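Local structure of ATP phosphoribosyltransferase (Thermotoga maritima, 1O63) at residues A[88-93]-A[148-153]; A[105-110]-A[132-137]. The protein probably catalyses the first step of histidine biosynthesis, condensing ATP with 5-phosphoribosyl 1-diphosphate to give N'-(5'-phosphoribosyl)-ATP and diphosphate. All coordinates share one frame; numbering follows the deposited sequence.

From the N terminus, the chain first builds one lobe with strands 4-8 and 61-65, then runs through strand 81-94 into the other. There 88-93 forms one side of contact 1, whose loop closes only when the chain returns at 148-153. Contact 2 forms within that interval: strand 104-108 leads into helix 111-121 and strand 125-129; the segment 132-137 then folds back on 105-110, so the smaller loop lies wholly inside the larger. Strand 145-150 sits between strands 81-94 and 104-108 in the sheet, tying the two contacts together. Their centres are about 11 Å apart, and they meet directly where M89 CE lies 3.4 Å from F110 CD1.

Contact 1 (A[88-93]-A[148-153]); sequences RMVLAG and DITETG
R88 and T150 exchange a pair of backbone hydrogen bonds, R88 N to T150 O at 3.0 Å and T150 N to R88 O at 3.1 Å. V90 and D148 repeat the pattern; V90 N reaches D148 O at 2.9 Å with an N-H...O angle of 174°, and D148 N returns to V90 O. Between them M89 and I149 form the non-hydrogen-bonded pair, with I149 CA 3.3 Å from R88 O in a CA-H...O contact. This alternation identifies antiparallel pairing of strands 81-94 and 145-150, in the mixed sheet of a short-form HisG whose family belongs to the periplasmic-binding-protein clan. Past the strand end, R88 NH2 makes a weak, long bond to E151 O (3.4 Å), while NH1 has its salt bridge with E166. T150 CG2 lies over one face of the guanidinium, offset toward the rim, and also meets V90 CG1 at 3.9 Å; the V90 and T150 side chains cross at about a right angle. On the other sheet face, M89, a selenomethionine, has CG anti to the backbone N (chi1 -179°); bends at chi2 and chi3 then carry CE to 4.0 Å from I149 CG1. F168 of strand 161-176 also touches M89.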
ATOM      1  N   ARG A  88     -18.080  -0.604   4.217  1.00 29.65           N
ATOM      2  CA  ARG A  88     -18.167  -1.644   5.242  1.00 27.11           C
ATOM      3  C   ARG A  88     -16.941  -2.582   5.144  1.00 24.25           C
ATOM      4  O   ARG A  88     -16.585  -2.990   4.057  1.00 23.61           O
ATOM      5  CB  ARG A  88     -19.404  -2.515   5.054  1.00 31.40           C
ATOM      6  CG  ARG A  88     -20.765  -1.872   5.256  1.00 33.95           C
ATOM      7  CD  ARG A  88     -21.865  -2.803   4.714  1.00 36.33           C
ATOM      8  NE  ARG A  88     -21.977  -2.721   3.273  1.00 42.72           N
ATOM      9  CZ  ARG A  88     -22.538  -3.587   2.447  1.00 43.30           C
ATOM     10  NH1 ARG A  88     -23.076  -4.714   2.883  1.00 40.98           N
ATOM     11  NH2 ARG A  88     -22.559  -3.331   1.135  1.00 44.99           N
HETATM   12  N   MSE A  89     -16.503  -3.050   6.288  1.00 23.82           N
HETATM   13  CA  MSE A  89     -15.451  -4.094   6.343  1.00 22.86           C
HETATM   14  C   MSE A  89     -16.217  -5.415   6.486  1.00 23.13           C
HETATM   15  O   MSE A  89     -17.075  -5.535   7.379  1.00 22.55           O
HETATM   16  CB  MSE A  89     -14.511  -3.842   7.482  1.00 22.39           C
HETATM   17  CG  MSE A  89     -13.360  -4.833   7.654  1.00 24.15           C
HETATM   18 SE   MSE A  89     -12.018  -4.597   6.296  1.00 33.33          SE
HETATM   19  CE  MSE A  89     -11.133  -3.025   6.982  1.00 25.09           C
ATOM     20  N   VAL A  90     -16.014  -6.347   5.555  1.00 21.48           N
ATOM     21  CA  VAL A  90     -16.769  -7.598   5.607  1.00 23.02           C
ATOM     22  C   VAL A  90     -15.875  -8.822   5.512  1.00 24.15           C
ATOM     23  O   VAL A  90     -14.734  -8.731   5.086  1.00 23.23           O
ATOM     24  CB  VAL A  90     -17.807  -7.681   4.458  1.00 20.68           C
ATOM     25  CG1 VAL A  90     -18.814  -6.548   4.585  1.00 22.81           C
ATOM     26  CG2 VAL A  90     -17.143  -7.644   3.074  1.00 20.33           C
ATOM     27  N   LEU A  91     -16.425  -9.950   5.926  1.00 22.96           N
ATOM     28  CA  LEU A  91     -15.850 -11.260   5.697  1.00 23.42           C
ATOM     29  C   LEU A  91     -16.593 -11.790   4.448  1.00 22.85           C
ATOM     30  O   LEU A  91     -17.820 -11.590   4.398  1.00 23.78           O
ATOM     31  CB  LEU A  91     -16.120 -12.224   6.866  1.00 23.94           C
ATOM     32  CG  LEU A  91     -15.620 -13.669   6.609  1.00 24.73           C
ATOM     33  CD1 LEU A  91     -14.106 -13.677   6.658  1.00 22.00           C
ATOM     34  CD2 LEU A  91     -16.197 -14.612   7.668  1.00 25.12           C
ATOM     35  N   ALA A  92     -15.884 -12.213   3.442  1.00 24.10           N
ATOM     36  CA  ALA A  92     -16.523 -12.747   2.223  1.00 24.20           C
ATOM     37  C   ALA A  92     -15.824 -14.018   1.748  1.00 24.52           C
ATOM     38  O   ALA A  92     -14.665 -14.296   2.037  1.00 22.92           O
ATOM     39  CB  ALA A  92     -16.519 -11.714   1.113  1.00 21.29           C
ATOM     40  N   GLY A  93     -16.568 -14.792   0.931  1.00 25.80           N
ATOM     41  CA  GLY A  93     -16.011 -16.051   0.396  1.00 24.86           C
ATOM     42  C   GLY A  93     -16.859 -16.525  -0.796  1.00 25.94           C
ATOM     43  O   GLY A  93     -17.903 -15.961  -1.083  1.00 25.17           O
ATOM     44  N   ASP A 148     -12.343  -7.726   3.634  1.00 20.25           N
ATOM     45  CA  ASP A 148     -12.044  -6.550   2.791  1.00 22.52           C
ATOM     46  C   ASP A 148     -13.175  -5.540   2.838  1.00 21.87           C
ATOM     47  O   ASP A 148     -14.266  -5.814   3.353  1.00 21.72           O
ATOM     48  CB  ASP A 148     -11.799  -6.983   1.341  1.00 22.29           C
ATOM     49  CG  ASP A 148     -11.009  -5.994   0.521  1.00 27.60           C
ATOM     50  OD1 ASP A 148     -10.487  -5.002   1.083  1.00 29.98           O
ATOM     51  OD2 ASP A 148     -10.895  -6.186  -0.707  1.00 28.60           O
ATOM     52  N   ILE A 149     -12.929  -4.382   2.256  1.00 23.15           N
ATOM     53  CA  ILE A 149     -13.917  -3.308   2.215  1.00 22.80           C
ATOM     54  C   ILE A 149     -14.752  -3.454   0.922  1.00 25.71           C
ATOM     55  O   ILE A 149     -14.216  -3.792  -0.123  1.00 24.51           O
ATOM     56  CB  ILE A 149     -13.233  -1.930   2.145  1.00 24.68           C
ATOM     57  CG1 ILE A 149     -12.371  -1.653   3.386  1.00 22.40           C
ATOM     58  CG2 ILE A 149     -14.237  -0.800   1.931  1.00 24.22           C
ATOM     59  CD1 ILE A 149     -11.603  -0.312   3.172  1.00 23.63           C
ATOM     60  N   THR A 150     -16.017  -3.141   1.052  1.00 27.11           N
ATOM     61  CA  THR A 150     -16.999  -3.085   0.001  1.00 29.13           C
ATOM     62  C   THR A 150     -17.919  -1.885   0.258  1.00 28.42           C
ATOM     63  O   THR A 150     -18.113  -1.487   1.401  1.00 27.46           O
ATOM     64  CB  THR A 150     -17.871  -4.369  -0.035  1.00 30.25           C
ATOM     65  OG1 THR A 150     -18.764  -4.307  -1.151  1.00 31.96           O
ATOM     66  CG2 THR A 150     -18.716  -4.493   1.228  1.00 31.41           C
ATOM     67  N   GLU A 151     -18.452  -1.273  -0.791  1.00 30.05           N
ATOM     68  CA  GLU A 151     -19.373  -0.150  -0.624  1.00 29.19           C
ATOM     69  C   GLU A 151     -20.783  -0.593  -1.038  1.00 30.84           C
ATOM     70  O   GLU A 151     -21.744  -0.340  -0.320  1.00 30.83           O
ATOM     71  CB  GLU A 151     -18.927   1.045  -1.466  1.00 28.76           C
ATOM     72  CG  GLU A 151     -17.569   1.607  -0.980  1.00 27.74           C
ATOM     73  CD  GLU A 151     -17.371   3.032  -1.466  1.00 28.58           C
ATOM     74  OE1 GLU A 151     -16.208   3.497  -1.520  1.00 28.09           O
ATOM     75  OE2 GLU A 151     -18.374   3.715  -1.767  1.00 26.81           O
ATOM     76  N   THR A 152     -20.882  -1.230  -2.204  1.00 29.40           N
ATOM     77  CA  THR A 152     -22.194  -1.682  -2.660  1.00 31.09           C
ATOM     78  C   THR A 152     -22.243  -3.203  -2.832  1.00 32.82           C
ATOM     79  O   THR A 152     -23.289  -3.719  -3.225  1.00 31.32           O
ATOM     80  CB  THR A 152     -22.599  -1.059  -4.013  1.00 25.67           C
ATOM     81  OG1 THR A 152     -21.691  -1.497  -5.028  1.00 27.92           O
ATOM     82  CG2 THR A 152     -22.669   0.435  -3.966  1.00 25.09           C
ATOM     83  N   GLY A 153     -21.087  -3.861  -2.761  1.00 33.08           N
ATOM     84  CA  GLY A 153     -21.004  -5.302  -2.964  1.00 34.93           C
ATOM     85  C   GLY A 153     -20.776  -5.692  -4.403  1.00 36.28           C
ATOM     86  O   GLY A 153     -20.708  -6.881  -4.744  1.00 36.68           O
TER

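Contact 2 (A[105-110]-A[132-137])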
ATOM      1  N   ARG A 105      -7.929 -20.060   5.840  1.00 30.37           N
ATOM      2  CA  ARG A 105      -6.962 -19.210   5.138  1.00 29.91           C
ATOM      3  C   ARG A 105      -7.700 -17.921   4.700  1.00 28.44           C
ATOM      4  O   ARG A 105      -8.740 -18.017   4.058  1.00 25.00           O
ATOM      5  CB  ARG A 105      -6.417 -19.933   3.900  1.00 31.77           C
ATOM      6  CG  ARG A 105      -5.641 -21.214   4.203  1.00 35.59           C
ATOM      7  CD  ARG A 105      -5.100 -21.838   2.901  1.00 37.29           C
ATOM      8  NE  ARG A 105      -6.127 -21.901   1.878  1.00 42.82           N
ATOM      9  CZ  ARG A 105      -5.938 -21.903   0.562  1.00 44.15           C
ATOM     10  NH1 ARG A 105      -6.975 -21.954  -0.262  1.00 41.96           N
ATOM     11  NH2 ARG A 105      -4.715 -21.895   0.043  1.00 46.97           N
ATOM     12  N   ILE A 106      -7.286 -16.780   5.249  1.00 25.26           N
ATOM     13  CA  ILE A 106      -7.957 -15.516   4.954  1.00 23.37           C
ATOM     14  C   ILE A 106      -6.930 -14.522   4.383  1.00 24.84           C
ATOM     15  O   ILE A 106      -5.986 -14.205   5.104  1.00 22.43           O
ATOM     16  CB  ILE A 106      -8.566 -14.877   6.215  1.00 22.52           C
ATOM     17  CG1 ILE A 106      -9.347 -15.922   7.030  1.00 24.86           C
ATOM     18  CG2 ILE A 106      -9.432 -13.692   5.858  1.00 17.70           C
ATOM     19  CD1 ILE A 106      -9.970 -15.393   8.310  1.00 27.05           C
ATOM     20  N   ALA A 107      -7.199 -14.050   3.175  1.00 22.82           N
ATOM     21  CA  ALA A 107      -6.386 -13.004   2.543  1.00 21.90           C
ATOM     22  C   ALA A 107      -6.962 -11.650   2.930  1.00 22.12           C
ATOM     23  O   ALA A 107      -8.182 -11.524   3.031  1.00 20.34           O
ATOM     24  CB  ALA A 107      -6.482 -13.112   1.016  1.00 19.84           C
ATOM     25  N   THR A 108      -6.084 -10.654   3.134  1.00 22.47           N
ATOM     26  CA  THR A 108      -6.627  -9.336   3.524  1.00 22.25           C
ATOM     27  C   THR A 108      -5.519  -8.289   3.468  1.00 21.89           C
ATOM     28  O   THR A 108      -4.338  -8.649   3.556  1.00 22.18           O
ATOM     29  CB  THR A 108      -7.148  -9.432   4.981  1.00 20.16           C
ATOM     30  OG1 THR A 108      -7.665  -8.179   5.420  1.00 17.47           O
ATOM     31  CG2 THR A 108      -6.008  -9.831   5.925  1.00 19.86           C
ATOM     32  N   LYS A 109      -5.891  -7.030   3.373  1.00 22.07           N
ATOM     33  CA  LYS A 109      -4.991  -5.903   3.543  1.00 23.66           C
ATOM     34  C   LYS A 109      -4.964  -5.467   5.016  1.00 24.31           C
ATOM     35  O   LYS A 109      -4.200  -4.564   5.404  1.00 23.00           O
ATOM     36  CB  LYS A 109      -5.453  -4.674   2.746  1.00 28.94           C
ATOM     37  CG  LYS A 109      -5.638  -4.930   1.266  1.00 35.99           C
ATOM     38  CD  LYS A 109      -5.650  -3.630   0.484  1.00 39.92           C
ATOM     39  CE  LYS A 109      -7.015  -3.016   0.465  1.00 43.93           C
ATOM     40  NZ  LYS A 109      -7.153  -1.941  -0.566  1.00 46.74           N
ATOM     41  N   PHE A 110      -5.902  -6.011   5.791  1.00 20.44           N
ATOM     42  CA  PHE A 110      -6.001  -5.634   7.219  1.00 22.52           C
ATOM     43  C   PHE A 110      -5.761  -6.801   8.148  1.00 23.30           C
ATOM     44  O   PHE A 110      -6.688  -7.378   8.723  1.00 20.72           O
ATOM     45  CB  PHE A 110      -7.420  -5.055   7.443  1.00 17.65           C
ATOM     46  CG  PHE A 110      -7.778  -4.059   6.337  1.00 21.55           C
ATOM     47  CD1 PHE A 110      -8.547  -4.461   5.277  1.00 18.46           C
ATOM     48  CD2 PHE A 110      -7.340  -2.739   6.401  1.00 20.33           C
ATOM     49  CE1 PHE A 110      -8.912  -3.573   4.270  1.00 20.70           C
ATOM     50  CE2 PHE A 110      -7.702  -1.835   5.415  1.00 20.03           C
ATOM     51  CZ  PHE A 110      -8.440  -2.260   4.325  1.00 19.93           C
ATOM     52  N   GLY A 132      -3.695  -5.376  -2.419  1.00 30.61           N
ATOM     53  CA  GLY A 132      -4.879  -4.916  -3.174  1.00 27.97           C
ATOM     54  C   GLY A 132      -5.392  -6.107  -3.992  1.00 28.28           C
ATOM     55  O   GLY A 132      -4.860  -7.210  -3.815  1.00 26.24           O
ATOM     56  N   SER A 133      -6.459  -5.902  -4.738  1.00 26.50           N
ATOM     57  CA  SER A 133      -7.087  -6.953  -5.527  1.00 26.22           C
ATOM     58  C   SER A 133      -7.267  -8.222  -4.701  1.00 25.99           C
ATOM     59  O   SER A 133      -7.127  -9.356  -5.177  1.00 25.22           O
ATOM     60  CB  SER A 133      -6.271  -7.235  -6.793  1.00 26.81           C
ATOM     61  OG  SER A 133      -6.261  -6.105  -7.648  1.00 31.20           O
ATOM     62  N   VAL A 134      -7.750  -8.039  -3.460  1.00 25.80           N
ATOM     63  CA  VAL A 134      -7.893  -9.146  -2.535  1.00 23.04           C
ATOM     64  C   VAL A 134      -8.942 -10.128  -3.022  1.00 23.95           C
ATOM     65  O   VAL A 134      -8.906 -11.306  -2.672  1.00 23.15           O
ATOM     66  CB  VAL A 134      -8.197  -8.658  -1.112  1.00 23.82           C
ATOM     67  CG1 VAL A 134      -8.250  -9.822  -0.137  1.00 21.49           C
ATOM     68  CG2 VAL A 134      -7.085  -7.690  -0.641  1.00 22.53           C
ATOM     69  N   GLU A 135      -9.905  -9.668  -3.832  1.00 23.47           N
ATOM     70  CA  GLU A 135     -10.947 -10.533  -4.352  1.00 26.71           C
ATOM     71  C   GLU A 135     -10.442 -11.635  -5.270  1.00 27.53           C
ATOM     72  O   GLU A 135     -11.154 -12.640  -5.459  1.00 28.18           O
ATOM     73  CB  GLU A 135     -12.068  -9.728  -4.983  1.00 30.92           C
ATOM     74  CG  GLU A 135     -11.736  -9.090  -6.311  1.00 36.37           C
ATOM     75  CD  GLU A 135     -10.971  -7.783  -6.160  1.00 37.96           C
ATOM     76  OE1 GLU A 135     -10.806  -7.296  -5.032  1.00 38.00           O
ATOM     77  OE2 GLU A 135     -10.561  -7.211  -7.191  1.00 38.54           O
ATOM     78  N   LEU A 136      -9.229 -11.577  -5.762  1.00 26.16           N
ATOM     79  CA  LEU A 136      -8.616 -12.631  -6.566  1.00 28.44           C
ATOM     80  C   LEU A 136      -8.186 -13.823  -5.713  1.00 28.18           C
ATOM     81  O   LEU A 136      -8.133 -14.951  -6.214  1.00 29.18           O
ATOM     82  CB  LEU A 136      -7.393 -12.059  -7.289  1.00 27.47           C
ATOM     83  CG  LEU A 136      -6.502 -13.001  -8.074  1.00 31.47           C
ATOM     84  CD1 LEU A 136      -7.309 -13.710  -9.155  1.00 33.26           C
ATOM     85  CD2 LEU A 136      -5.319 -12.252  -8.690  1.00 31.90           C
ATOM     86  N   ALA A 137      -7.924 -13.656  -4.417  1.00 28.25           N
ATOM     87  CA  ALA A 137      -7.413 -14.757  -3.599  1.00 27.98           C
ATOM     88  C   ALA A 137      -8.192 -16.045  -3.603  1.00 27.32           C
ATOM     89  O   ALA A 137      -7.606 -17.126  -3.827  1.00 27.98           O
ATOM     90  CB  ALA A 137      -7.146 -14.266  -2.167  1.00 27.14           C
TER
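V134 presents its two methyl branches to different parts of segment 105-110. CG1, anti to the backbone N (chi1 -176°), comes 3.6 Å from the carbonyl oxygen A107 O and also touches A107 CB. CG2 meets the aliphatic part of K109, lying 3.7 Å from K109 CG, and the two side chains pass obliquely. The lysine chain continues to the backbone of G132, with CD 3.9 Å from G132 N, so its contribution here is made by methylenes and not by the amino group. At the opposite end of the contact, A107 and A137 both direct CB at the other segment, and the two methyls meet at 3.5 Å, tighter than usual van der Waals contact for carbons. No hydrogen bond crosses between the segments, and the contact rests on this packing; T108 OG1 instead pairs with V147 O and with F110 N. It accepts from F110 N at 2.8 Å, making an ST turn as the strand ends and F110 takes the N-cap position of the following helix. In the other segment, S133 to L136 form a type I beta turn, with L136 N bonded to S133 O. The 132-137 segment runs into the weakly bonded start of helix 136-140, beside strand 104-108, which hydrogen-bonds to strands 125-129 and 145-150 through I106 and A107 respectively. I146 and D148 of strand 145-150 also touch V134, while I106 packs on helix 111-121 through T114 and C118.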